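Local coordinates for protein serine--tRNA ligase (Pyrococcus horikoshii, PDB 2DQ0) that catalyses the ATP-dependent attachment of serine to its cognate tRNA, and probably also charges tRNA(Sec) with serine, at residues K5-N10 with D31-L36; D270-Y275 with W317-K322; N326-F331 with I336-V341. All blocks are in the same frame, centred on the assembly; numbering follows the deposited sequence.

Contact 1 of 3, residues K5-N10 with D31-L36; sequences KLIREN and DEILKL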
loop_
_atom_site.group_PDB
_atom_site.type_symbol
_atom_site.label_atom_id
_atom_site.label_comp_id
_atom_site.label_asym_id
_atom_site.label_seq_id
_atom_site.Cartn_x
_atom_site.Cartn_y
_atom_site.Cartn_z
ATOM N N LYS A 5 -18.942 1.467 33.428
ATOM C CA LYS A 5 -19.338 0.660 34.582
ATOM C C LYS A 5 -18.131 0.249 35.422
ATOM O O LYS A 5 -18.130 0.374 36.652
ATOM C CB LYS A 5 -20.068 -0.611 34.134
ATOM C CG LYS A 5 -21.378 -0.386 33.367
ATOM C CD LYS A 5 -22.445 0.279 34.226
ATOM C CE LYS A 5 -22.828 -0.590 35.421
ATOM N NZ LYS A 5 -23.364 -1.920 35.001
ATOM N N LEU A 6 -17.100 -0.235 34.743
ATOM C CA LEU A 6 -15.894 -0.700 35.403
ATOM C C LEU A 6 -15.184 0.376 36.231
ATOM O O LEU A 6 -14.652 0.094 37.315
ATOM C CB LEU A 6 -14.959 -1.306 34.351
ATOM C CG LEU A 6 -13.671 -1.968 34.832
ATOM C CD1 LEU A 6 -12.555 -0.927 34.945
ATOM C CD2 LEU A 6 -13.929 -2.664 36.161
ATOM N N ILE A 7 -15.188 1.611 35.749
ATOM C CA ILE A 7 -14.530 2.658 36.508
ATOM C C ILE A 7 -15.444 3.068 37.667
ATOM O O ILE A 7 -14.989 3.588 38.688
ATOM C CB ILE A 7 -14.165 3.907 35.612
ATOM C CG1 ILE A 7 -15.432 4.639 35.192
ATOM C CG2 ILE A 7 -13.379 3.479 34.361
ATOM C CD1 ILE A 7 -15.915 5.635 36.219
ATOM N N ARG A 8 -16.744 2.844 37.512
ATOM C CA ARG A 8 -17.658 3.204 38.584
ATOM C C ARG A 8 -17.624 2.153 39.681
ATOM O O ARG A 8 -17.620 2.480 40.857
ATOM C CB ARG A 8 -19.088 3.374 38.060
ATOM C CG ARG A 8 -19.336 4.739 37.436
ATOM C CD ARG A 8 -20.820 5.056 37.304
ATOM N NE ARG A 8 -21.510 4.127 36.421
ATOM C CZ ARG A 8 -22.260 4.493 35.385
ATOM N NH1 ARG A 8 -22.846 3.567 34.639
ATOM N NH2 ARG A 8 -22.418 5.777 35.093
ATOM N N GLU A 9 -17.568 0.888 39.288
ATOM C CA GLU A 9 -17.540 -0.200 40.252
ATOM C C GLU A 9 -16.166 -0.614 40.768
ATOM O O GLU A 9 -16.072 -1.558 41.556
ATOM C CB GLU A 9 -18.289 -1.406 39.686
ATOM C CG GLU A 9 -19.792 -1.173 39.664
ATOM C CD GLU A 9 -20.524 -2.172 38.803
ATOM O OE1 GLU A 9 -20.239 -3.383 38.930
ATOM O OE2 GLU A 9 -21.388 -1.746 38.004
ATOM N N ASN A 10 -15.102 0.063 40.325
ATOM C CA ASN A 10 -13.766 -0.236 40.849
ATOM C C ASN A 10 -12.658 0.700 40.428
ATOM O O ASN A 10 -11.650 0.275 39.885
ATOM C CB ASN A 10 -13.325 -1.672 40.554
ATOM C CG ASN A 10 -12.304 -2.181 41.593
ATOM O OD1 ASN A 10 -11.842 -3.320 41.529
ATOM N ND2 ASN A 10 -11.958 -1.321 42.561
ATOM N N ASP A 31 -10.909 9.987 38.723
ATOM C CA ASP A 31 -11.753 10.830 39.547
ATOM C C ASP A 31 -12.480 11.828 38.676
ATOM O O ASP A 31 -13.645 12.163 38.935
ATOM C CB ASP A 31 -10.928 11.578 40.602
ATOM C CG ASP A 31 -10.301 10.647 41.626
ATOM O OD1 ASP A 31 -11.010 9.777 42.169
ATOM O OD2 ASP A 31 -9.092 10.796 41.889
ATOM N N GLU A 32 -11.797 12.301 37.638
ATOM C CA GLU A 32 -12.410 13.265 36.748
ATOM C C GLU A 32 -13.645 12.672 36.062
ATOM O O GLU A 32 -14.703 13.303 36.030
ATOM C CB GLU A 32 -11.397 13.756 35.719
ATOM C CG GLU A 32 -11.925 14.853 34.774
ATOM C CD GLU A 32 -12.533 16.072 35.492
ATOM O OE1 GLU A 32 -12.258 16.279 36.688
ATOM O OE2 GLU A 32 -13.279 16.840 34.844
ATOM N N ILE A 33 -13.529 11.459 35.538
ATOM C CA ILE A 33 -14.664 10.850 34.861
ATOM C C ILE A 33 -15.765 10.566 35.879
ATOM O O ILE A 33 -16.962 10.614 35.560
ATOM C CB ILE A 33 -14.260 9.542 34.110
ATOM C CG1 ILE A 33 -14.187 8.376 35.080
ATOM C CG2 ILE A 33 -12.881 9.715 33.432
ATOM C CD1 ILE A 33 -13.536 7.143 34.481
ATOM N N LEU A 34 -15.359 10.292 37.114
ATOM C CA LEU A 34 -16.329 10.016 38.167
ATOM C C LEU A 34 -17.177 11.233 38.527
ATOM O O LEU A 34 -18.406 11.129 38.608
ATOM C CB LEU A 34 -15.628 9.486 39.415
ATOM C CG LEU A 34 -15.245 8.009 39.326
ATOM C CD1 LEU A 34 -14.595 7.576 40.631
ATOM C CD2 LEU A 34 -16.473 7.172 39.037
ATOM N N LYS A 35 -16.529 12.378 38.739
ATOM C CA LYS A 35 -17.265 13.583 39.087
ATOM C C LYS A 35 -18.106 14.035 37.899
ATOM O O LYS A 35 -19.145 14.687 38.066
ATOM C CB LYS A 35 -16.312 14.706 39.560
ATOM C CG LYS A 35 -15.971 15.775 38.540
ATOM C CD LYS A 35 -16.300 17.179 39.050
ATOM C CE LYS A 35 -15.467 17.535 40.271
ATOM N NZ LYS A 35 -15.846 18.846 40.877
ATOM N N LEU A 36 -17.666 13.681 36.698
ATOM C CA LEU A 36 -18.405 14.060 35.506
ATOM C C LEU A 36 -19.617 13.155 35.399
ATOM O O LEU A 36 -20.719 13.614 35.118
ATOM C CB LEU A 36 -17.542 13.908 34.247
ATOM C CG LEU A 36 -16.499 14.962 33.885
ATOM C CD1 LEU A 36 -15.914 14.596 32.522
ATOM C CD2 LEU A 36 -17.122 16.352 33.838
#
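Ile-7 and Ile-33 reach toward each other tip to tip and form the apolar centre of this crossing. Ile-33 CD1 lies 3.2 Å from Ile-7 CG1 and also borders the CB and CG2 of the same residue. In Ile-7, CG1 sits between the backbone N and the carbonyl carbon, and chi1 69° and chi2 85° together bring CD1 to a second partner, Leu-34. These two side chains slide past each other in opposite directions, with Ile-7 CD1 3.3 Å from Leu-34 CD2. An alanine in place of Ile-7 would probably leave Ile-33 CD1 and Leu-34 CD2 facing a gap. The aliphatic part of Arg-8 adds a fringe, its CG 4.1 Å from Leu-34 CD2.

Polar groups act around this patch. Arg-8 forms a salt bridge to Asp-37, about one turn past Leu-34 on helix 28-65, and Lys-5 NZ pairs with Glu-9 OE2 at 3.6 Å within segment 5-10. The short helix segment crosses the long one nearly at a right angle (-97°). With no hydrogen bond between the two segments, their mutual hold is mainly hydrophobic, and the Arg-8 salt bridge supplies a charged tie from helix 4-9 to the base of the tRNA-binding coiled-coil arm.

Contact 2 of 3, residues D270-Y275 with W317-K322; sequences DLPLLY and WEWHEK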
loop_
_atom_site.group_PDB
_atom_site.type_symbol
_atom_site.label_atom_id
_atom_site.label_comp_id
_atom_site.label_asym_id
_atom_site.label_seq_id
_atom_site.Cartn_x
_atom_site.Cartn_y
_atom_site.Cartn_z
ATOM N N ASP A 270 -22.284 -18.287 15.220
ATOM C CA ASP A 270 -21.133 -18.218 14.314
ATOM C C ASP A 270 -19.775 -18.110 15.026
ATOM O O ASP A 270 -18.778 -18.660 14.551
ATOM C CB ASP A 270 -21.293 -17.048 13.345
ATOM C CG ASP A 270 -22.493 -17.209 12.435
ATOM O OD1 ASP A 270 -22.610 -18.280 11.797
ATOM O OD2 ASP A 270 -23.308 -16.261 12.358
ATOM N N LEU A 271 -19.736 -17.396 16.149
ATOM C CA LEU A 271 -18.507 -17.265 16.911
ATOM C C LEU A 271 -17.902 -18.656 17.137
ATOM O O LEU A 271 -18.614 -19.631 17.318
ATOM C CB LEU A 271 -18.790 -16.587 18.252
ATOM C CG LEU A 271 -18.753 -15.057 18.343
ATOM C CD1 LEU A 271 -19.606 -14.445 17.273
ATOM C CD2 LEU A 271 -19.242 -14.620 19.730
ATOM N N PRO A 272 -16.570 -18.771 17.074
ATOM C CA PRO A 272 -15.640 -17.670 16.802
ATOM C C PRO A 272 -15.476 -17.413 15.297
ATOM O O PRO A 272 -15.507 -18.340 14.502
ATOM C CB PRO A 272 -14.347 -18.158 17.448
ATOM C CG PRO A 272 -14.382 -19.619 17.145
ATOM C CD PRO A 272 -15.841 -20.010 17.401
ATOM N N LEU A 273 -15.346 -16.148 14.913
ATOM C CA LEU A 273 -15.126 -15.808 13.512
ATOM C C LEU A 273 -13.613 -15.841 13.383
ATOM O O LEU A 273 -12.915 -15.118 14.086
ATOM C CB LEU A 273 -15.642 -14.406 13.202
ATOM C CG LEU A 273 -17.140 -14.140 13.380
ATOM C CD1 LEU A 273 -17.461 -12.720 12.922
ATOM C CD2 LEU A 273 -17.942 -15.130 12.571
ATOM N N LEU A 274 -13.103 -16.692 12.507
ATOM C CA LEU A 274 -11.662 -16.800 12.351
ATOM C C LEU A 274 -11.125 -16.269 11.021
ATOM O O LEU A 274 -11.408 -16.799 9.941
ATOM C CB LEU A 274 -11.231 -18.253 12.539
ATOM C CG LEU A 274 -11.823 -18.924 13.786
ATOM C CD1 LEU A 274 -11.567 -20.412 13.656
ATOM C CD2 LEU A 274 -11.236 -18.353 15.102
ATOM N N TYR A 275 -10.330 -15.212 11.105
ATOM C CA TYR A 275 -9.759 -14.645 9.903
ATOM C C TYR A 275 -8.240 -14.688 9.843
ATOM O O TYR A 275 -7.545 -14.511 10.840
ATOM C CB TYR A 275 -10.225 -13.198 9.746
ATOM C CG TYR A 275 -11.711 -13.068 9.570
ATOM C CD1 TYR A 275 -12.340 -13.540 8.421
ATOM C CD2 TYR A 275 -12.490 -12.446 10.540
ATOM C CE1 TYR A 275 -13.708 -13.393 8.237
ATOM C CE2 TYR A 275 -13.858 -12.288 10.369
ATOM C CZ TYR A 275 -14.460 -12.761 9.215
ATOM O OH TYR A 275 -15.808 -12.570 9.042
ATOM N N TRP A 317 -9.463 -16.114 26.239
ATOM C CA TRP A 317 -8.187 -16.515 26.801
ATOM C C TRP A 317 -7.738 -17.846 26.219
ATOM O O TRP A 317 -6.542 -18.088 26.037
ATOM C CB TRP A 317 -8.264 -16.570 28.330
ATOM C CG TRP A 317 -8.438 -15.214 28.889
ATOM C CD1 TRP A 317 -9.572 -14.691 29.432
ATOM C CD2 TRP A 317 -7.509 -14.127 28.783
ATOM N NE1 TRP A 317 -9.420 -13.341 29.658
ATOM C CE2 TRP A 317 -8.163 -12.968 29.269
ATOM C CE3 TRP A 317 -6.192 -14.016 28.315
ATOM C CZ2 TRP A 317 -7.546 -11.718 29.300
ATOM C CZ3 TRP A 317 -5.576 -12.763 28.348
ATOM C CH2 TRP A 317 -6.256 -11.634 28.837
ATOM N N GLU A 318 -8.685 -18.712 25.900
ATOM C CA GLU A 318 -8.294 -19.982 25.325
ATOM C C GLU A 318 -7.790 -19.736 23.895
ATOM O O GLU A 318 -6.834 -20.374 23.438
ATOM C CB GLU A 318 -9.478 -20.929 25.307
ATOM C CG GLU A 318 -9.088 -22.374 25.097
ATOM C CD GLU A 318 -10.291 -23.255 24.892
ATOM O OE1 GLU A 318 -11.347 -22.955 25.501
ATOM O OE2 GLU A 318 -10.175 -24.242 24.132
ATOM N N TRP A 319 -8.441 -18.809 23.191
ATOM C CA TRP A 319 -8.038 -18.477 21.832
ATOM C C TRP A 319 -6.654 -17.850 21.816
ATOM O O TRP A 319 -5.804 -18.197 20.979
ATOM C CB TRP A 319 -9.054 -17.533 21.187
ATOM C CG TRP A 319 -10.062 -18.317 20.430
ATOM C CD1 TRP A 319 -11.390 -18.476 20.738
ATOM C CD2 TRP A 319 -9.788 -19.223 19.362
ATOM N NE1 TRP A 319 -11.948 -19.440 19.939
ATOM C CE2 TRP A 319 -10.990 -19.919 19.084
ATOM C CE3 TRP A 319 -8.635 -19.522 18.611
ATOM C CZ2 TRP A 319 -11.079 -20.901 18.090
ATOM C CZ3 TRP A 319 -8.719 -20.499 17.618
ATOM C CH2 TRP A 319 -9.937 -21.180 17.368
ATOM N N HIS A 320 -6.443 -16.926 22.748
ATOM C CA HIS A 320 -5.171 -16.241 22.884
ATOM C C HIS A 320 -4.096 -17.304 22.898
ATOM O O HIS A 320 -3.106 -17.259 22.165
ATOM C CB HIS A 320 -5.121 -15.475 24.210
ATOM C CG HIS A 320 -3.897 -14.628 24.373
ATOM N ND1 HIS A 320 -3.508 -14.108 25.588
ATOM C CD2 HIS A 320 -2.998 -14.175 23.466
ATOM C CE1 HIS A 320 -2.423 -13.371 25.422
ATOM N NE2 HIS A 320 -2.093 -13.396 24.143
ATOM N N GLU A 321 -4.315 -18.285 23.746
ATOM C CA GLU A 321 -3.369 -19.349 23.890
ATOM C C GLU A 321 -3.185 -20.160 22.608
ATOM O O GLU A 321 -2.106 -20.692 22.363
ATOM C CB GLU A 321 -3.816 -20.226 25.048
ATOM C CG GLU A 321 -2.678 -20.689 25.901
ATOM C CD GLU A 321 -1.855 -19.552 26.456
ATOM O OE1 GLU A 321 -2.412 -18.712 27.200
ATOM O OE2 GLU A 321 -0.641 -19.511 26.143
ATOM N N LYS A 322 -4.222 -20.256 21.778
ATOM C CA LYS A 322 -4.088 -21.031 20.545
ATOM C C LYS A 322 -3.357 -20.279 19.430
ATOM O O LYS A 322 -2.530 -20.872 18.715
ATOM C CB LYS A 322 -5.444 -21.464 20.003
ATOM C CG LYS A 322 -6.243 -22.414 20.863
ATOM C CD LYS A 322 -7.550 -22.730 20.136
ATOM C CE LYS A 322 -8.560 -23.417 21.027
ATOM N NZ LYS A 322 -9.922 -23.431 20.409
#
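The carbonyl oxygen of Leu-274, whose side chain covers part of the Trp-319 indole, accepts a hydrogen bond from the hydroxyl OG1 of Thr-213. This bond, with a backbone bond between the same residues, joins the strand to strand 213-216, while the backbones of Leu-273 and Tyr-275 pair with strand 301-311 through Tyr-310 and Phe-308. From that held backbone Leu-274 points toward the helix. Its CG stands anti to the carbonyl carbon (chi1 -48°), which presents the two methyl groups to the indole.

Leu-274 CD2 makes a CH-pi contact over one face of Trp-319, 4.0 Å from the centroid of the six-membered ring and 17° off its normal. CD1 adds a looser touch on CH2 of the same ring, at 4.1 Å. Pro-272, preceded by a cis peptide bond, meets the indole obliquely: its CG lies 3.7 Å from Trp-319 CZ2, and its CB comes equally near NE1. Both partners cross the indole at about a right angle.

The opposite face of the indole belongs to the helix itself. Lys-322 NZ stands 3.6 Å above the ring plane, offset toward the rim, and makes a long salt bridge to Glu-318 OE2. Trp-319 is thereby layered between a leucine methyl and a lysine ammonium, whose positive charge would probably polarise the pi cloud.

No hydrogen bond joins the two segments, and the contact lies near the surface, the Trp-319 side chain about 14 Å from the bound seryl-adenylate analogue. Strands 273-282 and 301-311 flank the loop containing Arg-283 and Glu-285, the antiparallel strand-loop-strand unit known as motif 2 of class II aminoacyl-tRNA synthetases. Here helix 316-333, which follows that unit, packs back against the start of its first strand and the cis-proline just before it.

Contact 3 of 3, residues N326-F331 with I336-V341; sequences NAEELF and IPYRVV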
loop_
_atom_site.group_PDB
_atom_site.type_symbol
_atom_site.label_atom_id
_atom_site.label_comp_id
_atom_site.label_asym_id
_atom_site.label_seq_id
_atom_site.Cartn_x
_atom_site.Cartn_y
_atom_site.Cartn_z
ATOM N N ASN A 326 -0.121 -21.195 17.278
ATOM C CA ASN A 326 -0.220 -21.290 15.827
ATOM C C ASN A 326 1.011 -20.645 15.225
ATOM O O ASN A 326 1.566 -21.177 14.271
ATOM C CB ASN A 326 -1.489 -20.604 15.309
ATOM C CG ASN A 326 -2.740 -21.432 15.542
ATOM O OD1 ASN A 326 -3.849 -20.960 15.328
ATOM N ND2 ASN A 326 -2.564 -22.667 15.981
ATOM N N ALA A 327 1.444 -19.508 15.782
ATOM C CA ALA A 327 2.651 -18.836 15.278
ATOM C C ALA A 327 3.885 -19.652 15.641
ATOM O O ALA A 327 4.792 -19.787 14.829
ATOM C CB ALA A 327 2.777 -17.450 15.842
ATOM N N GLU A 328 3.917 -20.206 16.852
ATOM C CA GLU A 328 5.056 -21.035 17.278
ATOM C C GLU A 328 5.292 -22.201 16.328
ATOM O O GLU A 328 6.440 -22.538 16.038
ATOM C CB GLU A 328 4.845 -21.601 18.691
ATOM C CG GLU A 328 4.934 -20.582 19.788
ATOM C CD GLU A 328 4.827 -21.183 21.165
ATOM O OE1 GLU A 328 5.709 -21.988 21.534
ATOM O OE2 GLU A 328 3.863 -20.838 21.884
ATOM N N GLU A 329 4.209 -22.818 15.847
ATOM C CA GLU A 329 4.332 -23.956 14.944
ATOM C C GLU A 329 5.022 -23.582 13.663
ATOM O O GLU A 329 5.859 -24.340 13.160
ATOM C CB GLU A 329 2.969 -24.547 14.612
ATOM C CG GLU A 329 2.425 -25.509 15.651
ATOM C CD GLU A 329 1.035 -26.012 15.284
ATOM O OE1 GLU A 329 0.848 -26.401 14.111
ATOM O OE2 GLU A 329 0.134 -26.024 16.157
ATOM N N LEU A 330 4.673 -22.416 13.125
ATOM C CA LEU A 330 5.275 -21.977 11.877
ATOM C C LEU A 330 6.775 -21.842 12.001
ATOM O O LEU A 330 7.523 -22.351 11.159
ATOM C CB LEU A 330 4.677 -20.649 11.420
ATOM C CG LEU A 330 3.200 -20.745 11.065
ATOM C CD1 LEU A 330 2.672 -19.357 10.762
ATOM C CD2 LEU A 330 3.020 -21.695 9.884
ATOM N N PHE A 331 7.226 -21.166 13.051
ATOM C CA PHE A 331 8.656 -20.991 13.219
ATOM C C PHE A 331 9.385 -22.280 13.536
ATOM O O PHE A 331 10.564 -22.423 13.207
ATOM C CB PHE A 331 8.929 -19.887 14.232
ATOM C CG PHE A 331 8.664 -18.516 13.672
ATOM C CD1 PHE A 331 9.705 -17.779 13.074
ATOM C CD2 PHE A 331 7.348 -17.999 13.648
ATOM C CE1 PHE A 331 9.447 -16.548 12.455
ATOM C CE2 PHE A 331 7.071 -16.778 13.035
ATOM C CZ PHE A 331 8.125 -16.036 12.430
ATOM N N ILE A 336 13.384 -22.334 13.273
ATOM C CA ILE A 336 13.942 -21.122 13.859
ATOM C C ILE A 336 13.857 -21.156 15.379
ATOM O O ILE A 336 12.769 -21.063 15.958
ATOM C CB ILE A 336 13.224 -19.842 13.348
ATOM C CG1 ILE A 336 13.317 -19.759 11.816
ATOM C CG2 ILE A 336 13.890 -18.599 13.955
ATOM C CD1 ILE A 336 14.751 -19.579 11.270
ATOM N N PRO A 337 15.009 -21.283 16.049
ATOM C CA PRO A 337 14.973 -21.322 17.512
ATOM C C PRO A 337 14.443 -19.985 18.053
ATOM O O PRO A 337 14.682 -18.929 17.481
ATOM C CB PRO A 337 16.424 -21.646 17.890
ATOM C CG PRO A 337 17.217 -20.995 16.776
ATOM C CD PRO A 337 16.391 -21.274 15.528
ATOM N N TYR A 338 13.705 -20.043 19.152
ATOM C CA TYR A 338 13.091 -18.849 19.708
ATOM C C TYR A 338 12.744 -19.054 21.172
ATOM O O TYR A 338 12.947 -20.127 21.747
ATOM C CB TYR A 338 11.797 -18.547 18.933
ATOM C CG TYR A 338 10.694 -19.592 19.121
ATOM C CD1 TYR A 338 9.867 -19.567 20.242
ATOM C CD2 TYR A 338 10.509 -20.629 18.196
ATOM C CE1 TYR A 338 8.885 -20.546 20.453
ATOM C CE2 TYR A 338 9.524 -21.622 18.395
ATOM C CZ TYR A 338 8.719 -21.574 19.530
ATOM O OH TYR A 338 7.782 -22.564 19.767
ATOM N N ARG A 339 12.201 -18.004 21.759
ATOM C CA ARG A 339 11.763 -18.032 23.134
ATOM C C ARG A 339 10.491 -17.166 23.103
ATOM O O ARG A 339 10.445 -16.169 22.387
ATOM C CB ARG A 339 12.841 -17.419 24.047
ATOM C CG ARG A 339 13.006 -15.915 23.904
ATOM C CD ARG A 339 14.058 -15.327 24.817
ATOM N NE ARG A 339 13.865 -13.883 24.875
ATOM C CZ ARG A 339 14.307 -13.093 25.846
ATOM N NH1 ARG A 339 14.059 -11.789 25.805
ATOM N NH2 ARG A 339 14.992 -13.604 26.860
ATOM N N VAL A 340 9.434 -17.554 23.805
ATOM C CA VAL A 340 8.261 -16.696 23.773
ATOM C C VAL A 340 8.217 -15.984 25.101
ATOM O O VAL A 340 8.547 -16.545 26.142
ATOM C CB VAL A 340 6.927 -17.456 23.464
ATOM C CG1 VAL A 340 7.203 -18.906 23.156
ATOM C CG2 VAL A 340 5.925 -17.252 24.575
ATOM N N VAL A 341 7.805 -14.731 25.048
ATOM C CA VAL A 341 7.800 -13.897 26.221
ATOM C C VAL A 341 6.437 -13.357 26.626
ATOM O O VAL A 341 5.576 -13.131 25.787
ATOM C CB VAL A 341 8.789 -12.724 25.969
ATOM C CG1 VAL A 341 8.565 -11.611 26.949
ATOM C CG2 VAL A 341 10.220 -13.230 26.057
#
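Tyr-338 turns the edge of its ring to Glu-328, with the carboxylate plane standing 83° from the ring plane. Val-340 CG1 lies near the ring plane on the CE1 side, as the carboxylate does, and Ile-336 O at the rim by CD2; the ring also meets that of Trp-129 with the planes about 20° apart. Phe-331 CB approaches the tyrosine obliquely, 4.3 Å from CD2. The Phe-331 ring likewise receives its neighbours at the edge: Ile-336 CB lies 4.1 Å from CD1, and Ala-327 O sits in the ring plane.

Tyr-338 CG lies between the backbone N and the carbonyl carbon (chi1 67°), and the ring from there extends across to the helix. Its OH lies 2.8 Å from Glu-328 OE1 and is also hydrogen-bonded with Gln-332 OE1. The other carboxylate oxygen, Glu-328 OE2, forms a salt bridge to Arg-127, which would be expected to stabilise the negative charge in this buried setting. Val-340 CG1 closes in on the same carboxylate, 3.8 Å from OE1 of Glu-328.

The backbones meet where the chain turns. Ile-336 N donates to Phe-331 O at 2.8 Å, a fairly straight bond with an N-H...O angle of 161°, tying the last turn of the helix to the residues that lead into the strand.

The Phe-331 side chain is about 7 Å from the bound seryl-adenylate analogue and about 4 Å from the side chain of Val-371, a predicted ATP-site residue, so the contact backs the class II catalytic sheet beside the adenylate pocket. The helical segment 326-331 and the strand segment 338-341 run almost antiparallel. The strand lies between strands 124-129 and 354-362 of the large mixed sheet, and the helix covers the sheet: Ala-327 touches Ile-358 and Val-372, and Phe-331 rests on Val-371 and Val-372 of strand 367-376.

How the contacts relate
From the N terminus, contact 1 comes first, closing a largely helical loop of 20 residues inside the tRNA-binding domain. Contact 2 opens much later, in the catalytic core, and spans 41 residues rich in strand. Contact 3 follows with a loop of only four residues. The three are in series, neither nesting nor crossing. Contacts 2 and 3 share helix 316-333: the first joins its early turns to strand 273-282, the second its later turns to strand 338-342, so one helix bridges two parts of the same sheet, with the contact centres 19 Å apart. Contact 1 stands apart, its centre 31 Å from that of contact 2 and 41 Å from that of contact 3.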